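Local coordinates for nucleoprotein (Rift valley fever virus, PDB 3OV9), which encapsidates the single-stranded viral genomic RNA, shields it from nucleases and assembles into ring-shaped oligomers that build the nucleocapsid, at residues 33-39 with 106-111; 150-155 with 200-205. The contacts are given in a common frame with arbitrary orientation. Residues are numbered along the deposited sequence.

Contact 1: residues 33-39 with 106-111; sequences FDARRVI and RVAAAL. With NO2 (nitrite ion), chain D.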
loop_
_atom_site.group_PDB
_atom_site.type_symbol
_atom_site.label_atom_id
_atom_site.label_comp_id
_atom_site.label_asym_id
_atom_site.label_seq_id
_atom_site.Cartn_x
_atom_site.Cartn_y
_atom_site.Cartn_z
ATOM N N PHE A 33 -31.349 -13.576 9.605
ATOM C CA PHE A 33 -31.416 -14.723 10.509
ATOM C C PHE A 33 -32.808 -15.352 10.448
ATOM O O PHE A 33 -33.769 -14.719 10.004
ATOM C CB PHE A 33 -31.081 -14.311 11.954
ATOM C CG PHE A 33 -32.211 -13.618 12.663
ATOM C CD1 PHE A 33 -32.915 -14.265 13.674
ATOM C CD2 PHE A 33 -32.589 -12.327 12.306
ATOM C CE1 PHE A 33 -33.970 -13.635 14.320
ATOM C CE2 PHE A 33 -33.651 -11.689 12.946
ATOM C CZ PHE A 33 -34.340 -12.346 13.954
ATOM N N ASP A 34 -32.907 -16.589 10.920
ATOM C CA ASP A 34 -34.151 -17.346 10.901
ATOM C C ASP A 34 -34.623 -17.555 12.335
ATOM O O ASP A 34 -34.162 -18.472 13.012
ATOM C CB ASP A 34 -33.904 -18.692 10.210
ATOM C CG ASP A 34 -35.176 -19.494 9.979
ATOM O OD1 ASP A 34 -36.143 -19.380 10.764
ATOM O OD2 ASP A 34 -35.195 -20.268 9.000
ATOM N N ALA A 35 -35.545 -16.701 12.780
ATOM C CA ALA A 35 -36.014 -16.691 14.174
ATOM C C ALA A 35 -36.628 -18.011 14.645
ATOM O O ALA A 35 -36.348 -18.466 15.758
ATOM C CB ALA A 35 -36.982 -15.545 14.399
ATOM N N ARG A 36 -37.465 -18.620 13.806
ATOM C CA ARG A 36 -38.098 -19.896 14.150
ATOM C C ARG A 36 -37.068 -21.005 14.363
ATOM O O ARG A 36 -37.200 -21.806 15.292
ATOM C CB ARG A 36 -39.122 -20.312 13.085
ATOM C CG ARG A 36 -40.389 -19.479 13.091
ATOM C CD ARG A 36 -41.284 -19.811 11.899
ATOM N NE ARG A 36 -42.458 -18.942 11.851
ATOM C CZ ARG A 36 -42.496 -17.745 11.267
ATOM N NH1 ARG A 36 -41.421 -17.252 10.661
ATOM N NH2 ARG A 36 -43.619 -17.038 11.290
ATOM N N ARG A 37 -36.043 -21.039 13.513
ATOM C CA ARG A 37 -34.965 -22.014 13.651
ATOM C C ARG A 37 -34.129 -21.746 14.905
ATOM O O ARG A 37 -33.718 -22.687 15.586
ATOM C CB ARG A 37 -34.086 -22.053 12.394
ATOM C CG ARG A 37 -33.050 -23.187 12.358
ATOM C CD ARG A 37 -33.659 -24.578 12.536
ATOM N NE ARG A 37 -32.643 -25.623 12.410
ATOM C CZ ARG A 37 -32.732 -26.841 12.937
ATOM N NH1 ARG A 37 -33.793 -27.195 13.651
ATOM N NH2 ARG A 37 -31.746 -27.709 12.755
ATOM N N VAL A 38 -33.896 -20.468 15.205
ATOM C CA VAL A 38 -33.151 -20.076 16.410
ATOM C C VAL A 38 -33.829 -20.617 17.674
ATOM O O VAL A 38 -33.179 -21.250 18.510
ATOM C CB VAL A 38 -32.954 -18.534 16.504
ATOM C CG1 VAL A 38 -32.467 -18.125 17.898
ATOM C CG2 VAL A 38 -31.963 -18.055 15.456
ATOM N N ILE A 39 -35.134 -20.383 17.791
ATOM C CA ILE A 39 -35.902 -20.840 18.953
ATOM C C ILE A 39 -35.985 -22.373 18.999
ATOM O O ILE A 39 -35.895 -22.971 20.073
ATOM C CB ILE A 39 -37.302 -20.180 19.007
ATOM C CG1 ILE A 39 -37.157 -18.661 19.150
ATOM C CG2 ILE A 39 -38.141 -20.735 20.167
ATOM C CD1 ILE A 39 -38.413 -17.889 18.877
ATOM N N ARG A 106 -28.087 -13.747 17.373
ATOM C CA ARG A 106 -29.311 -14.378 16.868
ATOM C C ARG A 106 -30.314 -14.674 17.984
ATOM O O ARG A 106 -31.523 -14.556 17.784
ATOM C CB ARG A 106 -28.981 -15.643 16.076
ATOM C CG ARG A 106 -28.408 -15.339 14.702
ATOM C CD ARG A 106 -27.972 -16.589 13.962
ATOM N NE ARG A 106 -27.362 -16.247 12.677
ATOM C CZ ARG A 106 -26.946 -17.132 11.778
ATOM N NH1 ARG A 106 -27.061 -18.437 12.006
ATOM N NH2 ARG A 106 -26.408 -16.709 10.643
ATOM N N VAL A 107 -29.810 -15.054 19.157
ATOM C CA VAL A 107 -30.674 -15.255 20.322
ATOM C C VAL A 107 -31.377 -13.943 20.698
ATOM O O VAL A 107 -32.598 -13.917 20.882
ATOM C CB VAL A 107 -29.897 -15.850 21.527
ATOM C CG1 VAL A 107 -30.797 -15.941 22.763
ATOM C CG2 VAL A 107 -29.347 -17.234 21.172
ATOM N N ALA A 108 -30.608 -12.859 20.783
ATOM C CA ALA A 108 -31.156 -11.534 21.080
ATOM C C ALA A 108 -32.189 -11.088 20.045
ATOM O O ALA A 108 -33.218 -10.506 20.396
ATOM C CB ALA A 108 -30.031 -10.502 21.193
ATOM N N ALA A 109 -31.915 -11.379 18.774
ATOM C CA ALA A 109 -32.790 -10.964 17.680
ATOM C C ALA A 109 -34.093 -11.757 17.635
ATOM O O ALA A 109 -35.170 -11.188 17.414
ATOM C CB ALA A 109 -32.058 -11.067 16.354
ATOM N N ALA A 110 -33.993 -13.066 17.846
ATOM C CA ALA A 110 -35.164 -13.934 17.812
ATOM C C ALA A 110 -36.081 -13.672 18.995
ATOM O O ALA A 110 -37.278 -13.926 18.908
ATOM C CB ALA A 110 -34.752 -15.387 17.777
ATOM N N LEU A 111 -35.508 -13.165 20.090
ATOM C CA LEU A 111 -36.250 -12.877 21.319
ATOM C C LEU A 111 -36.269 -11.370 21.653
ATOM O O LEU A 111 -36.171 -10.965 22.821
ATOM C CB LEU A 111 -35.700 -13.730 22.474
ATOM C CG LEU A 111 -35.743 -15.254 22.270
ATOM C CD1 LEU A 111 -34.799 -15.979 23.222
ATOM C CD2 LEU A 111 -37.163 -15.802 22.397
HETATM N N NO2 D . -34.696 -10.839 9.772
HETATM O O1 NO2 D . -35.740 -11.798 9.481
HETATM O O2 NO2 D . -33.530 -11.164 8.976
#
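The ring of Phe-33 lies flat on an alanine: Ala-109 CB sits 3.8 Å from the ring centroid, 21° off its normal, a CH-pi contact. On the other side of this aromatic residue, Phe-33 N gives a weak hydrogen bond to nitrite O2 (3.3 Å), the ion being probably from the crystallisation liquor. Phe-33 and Arg-106 probably bind RNA; here they meet through aliphatic carbons, Phe-33 CB to Arg-106 CG at 4.0 Å, while the guanidinium is held by Pro-97 O. The backbones come closest where Ala-35 CA lies 4.6 Å from Ala-110 CA, consistent with two small side chains (CB to CB 4.1 Å), and Ala-110 CB also receives Val-38 CG1 at 3.6 Å. Asp-34 N-caps helix 35-46, its OD1 accepting from Arg-37 N (3.2 Å). The axes of 35-39 and 106-110 cross at -114°, 9.2 Å apart, as suits an orthogonal bundle. Behind them, Val-107 packs on Ala-54 and Ile-58 of helix 50-63, and Arg-8 of a second subunit reaches Ile-39 and Leu-111.

Contact 2: residues 150-155 with 200-205; sequences AGMVDP and MNAAVN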
loop_
_atom_site.group_PDB
_atom_site.type_symbol
_atom_site.label_atom_id
_atom_site.label_comp_id
_atom_site.label_asym_id
_atom_site.label_seq_id
_atom_site.Cartn_x
_atom_site.Cartn_y
_atom_site.Cartn_z
ATOM N N ALA A 150 -35.362 -3.810 15.391
ATOM C CA ALA A 150 -35.980 -3.832 14.062
ATOM C C ALA A 150 -37.121 -4.853 13.948
ATOM O O ALA A 150 -38.107 -4.604 13.250
ATOM C CB ALA A 150 -34.929 -4.081 12.997
ATOM N N GLY A 151 -36.990 -5.979 14.650
ATOM C CA GLY A 151 -38.012 -7.033 14.657
ATOM C C GLY A 151 -39.265 -6.704 15.456
ATOM O O GLY A 151 -40.194 -7.513 15.523
ATOM N N MET A 152 -39.286 -5.524 16.071
ATOM C CA MET A 152 -40.447 -5.050 16.827
ATOM C C MET A 152 -41.241 -4.001 16.056
ATOM O O MET A 152 -42.293 -3.540 16.514
ATOM C CB MET A 152 -40.011 -4.475 18.181
ATOM C CG MET A 152 -39.442 -5.489 19.158
ATOM S SD MET A 152 -40.692 -6.530 19.926
ATOM C CE MET A 152 -40.670 -7.959 18.842
ATOM N N VAL A 153 -40.736 -3.629 14.883
ATOM C CA VAL A 153 -41.337 -2.562 14.089
ATOM C C VAL A 153 -42.468 -3.124 13.227
ATOM O O VAL A 153 -42.292 -4.132 12.543
ATOM C CB VAL A 153 -40.276 -1.834 13.214
ATOM C CG1 VAL A 153 -40.908 -0.704 12.423
ATOM C CG2 VAL A 153 -39.147 -1.290 14.082
ATOM N N ASP A 154 -43.626 -2.471 13.298
ATOM C CA ASP A 154 -44.798 -2.820 12.495
ATOM C C ASP A 154 -44.763 -2.058 11.166
ATOM O O ASP A 154 -44.978 -0.845 11.146
ATOM C CB ASP A 154 -46.074 -2.487 13.282
ATOM C CG ASP A 154 -47.356 -2.743 12.491
ATOM O OD1 ASP A 154 -47.290 -3.278 11.365
ATOM O OD2 ASP A 154 -48.438 -2.398 13.009
ATOM N N PRO A 155 -44.506 -2.769 10.046
ATOM C CA PRO A 155 -44.382 -2.117 8.735
ATOM C C PRO A 155 -45.708 -1.599 8.169
ATOM O O PRO A 155 -45.713 -0.944 7.122
ATOM C CB PRO A 155 -43.820 -3.229 7.842
ATOM C CG PRO A 155 -44.305 -4.485 8.464
ATOM C CD PRO A 155 -44.313 -4.229 9.949
ATOM N N MET A 200 -31.665 -4.309 8.922
ATOM C CA MET A 200 -32.749 -3.560 9.569
ATOM C C MET A 200 -34.074 -3.819 8.853
ATOM O O MET A 200 -35.037 -4.274 9.470
ATOM C CB MET A 200 -32.442 -2.054 9.613
ATOM C CG MET A 200 -33.496 -1.202 10.345
ATOM S SD MET A 200 -33.258 0.592 10.229
ATOM C CE MET A 200 -33.604 0.880 8.492
ATOM N N ASN A 201 -34.105 -3.560 7.546
ATOM C CA ASN A 201 -35.327 -3.734 6.757
ATOM C C ASN A 201 -35.813 -5.181 6.691
ATOM O O ASN A 201 -37.019 -5.427 6.677
ATOM C CB ASN A 201 -35.159 -3.151 5.352
ATOM C CG ASN A 201 -35.119 -1.627 5.348
ATOM O OD1 ASN A 201 -35.785 -0.965 6.151
ATOM N ND2 ASN A 201 -34.341 -1.064 4.431
ATOM N N ALA A 202 -34.877 -6.128 6.659
ATOM C CA ALA A 202 -35.213 -7.554 6.682
ATOM C C ALA A 202 -36.020 -7.925 7.928
ATOM O O ALA A 202 -37.032 -8.619 7.830
ATOM C CB ALA A 202 -33.951 -8.410 6.580
ATOM N N ALA A 203 -35.579 -7.448 9.092
ATOM C CA ALA A 203 -36.285 -7.719 10.341
ATOM C C ALA A 203 -37.613 -6.965 10.416
ATOM O O ALA A 203 -38.608 -7.502 10.909
ATOM C CB ALA A 203 -35.404 -7.397 11.541
ATOM N N VAL A 204 -37.629 -5.732 9.914
ATOM C CA VAL A 204 -38.844 -4.910 9.895
ATOM C C VAL A 204 -39.951 -5.602 9.094
ATOM O O VAL A 204 -41.119 -5.563 9.477
ATOM C CB VAL A 204 -38.573 -3.489 9.330
ATOM C CG1 VAL A 204 -39.882 -2.734 9.073
ATOM C CG2 VAL A 204 -37.685 -2.696 10.286
ATOM N N ASN A 205 -39.559 -6.251 8.000
ATOM C CA ASN A 205 -40.510 -6.849 7.057
ATOM C C ASN A 205 -40.659 -8.373 7.145
ATOM O O ASN A 205 -41.365 -8.975 6.332
ATOM C CB ASN A 205 -40.150 -6.436 5.624
ATOM C CG ASN A 205 -40.329 -4.947 5.380
ATOM O OD1 ASN A 205 -41.395 -4.387 5.634
ATOM N ND2 ASN A 205 -39.286 -4.302 4.873
#
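Apolar contacts dominate where the 150-155 turn lies against the C-terminal end of helix 189-204. Ala-150 CB points into the helix and touches three side chains: Ala-203 CB at 3.7 Å, Val-204 CG2 at 4.1 Å and Met-200 CG at 4.2 Å. Val-204 is met again further along the loop, with Val-153 CB 4.0 Å from its CG2 and Pro-155 CB 4.2 Å from its CG1, so the loop bends around this one valine. Leu-166 of helix 159-180 also touches Val-204. Gly-151 N lies 3.8 Å from the methyl carbon, CB, of Ala-203.

In this all-helical fold, an orthogonal bundle, residues 150-152 are the last part of a 3-10 segment that begins earlier in the long connection between helices 130-136 and 159-180, with a hydrogen bond from Val-153 N to Ala-150 O (3.2 Å). Ala-202 and Ala-203 belong to the nitrite pocket, so the helix that receives the loop also lines that site.

No hydrogen bond joins the two segments directly. The polar element is a CA-H...O contact, Val-204 CA to Ala-150 O at 3.4 Å. Pro-155 CB also lies 3.5 Å from Asn-205 OD1. Arg-214 ties the loop to the helix end, its NH1 hydrogen-bonding both Val-153 O and Ala-203 O, and Asp-154 forms a salt bridge with Arg-215.

Contact 1 and contact 2 follow one another along the chain: helices 35-46 and 104-110 have met before the 150-155 loop and helix 189-204 come together. Their centres lie 14 Å apart and their nearest atoms about 5 Å, without touching. They share no helix, yet the nitrite pocket spans the gap, taking Phe-33 from contact 1 and Ala-202 and Ala-203 from contact 2, with the side chains of Phe-33 and Ala-203 about 5 Å apart. Two sequence-distant parts of the bundle thus border one site, which includes Phe-33, itself a probable RNA-binding residue. Segment 33-39 also falls in the region essential for oligomerization, and Ile-39 and Leu-111 pack on Arg-8 of a neighbouring subunit.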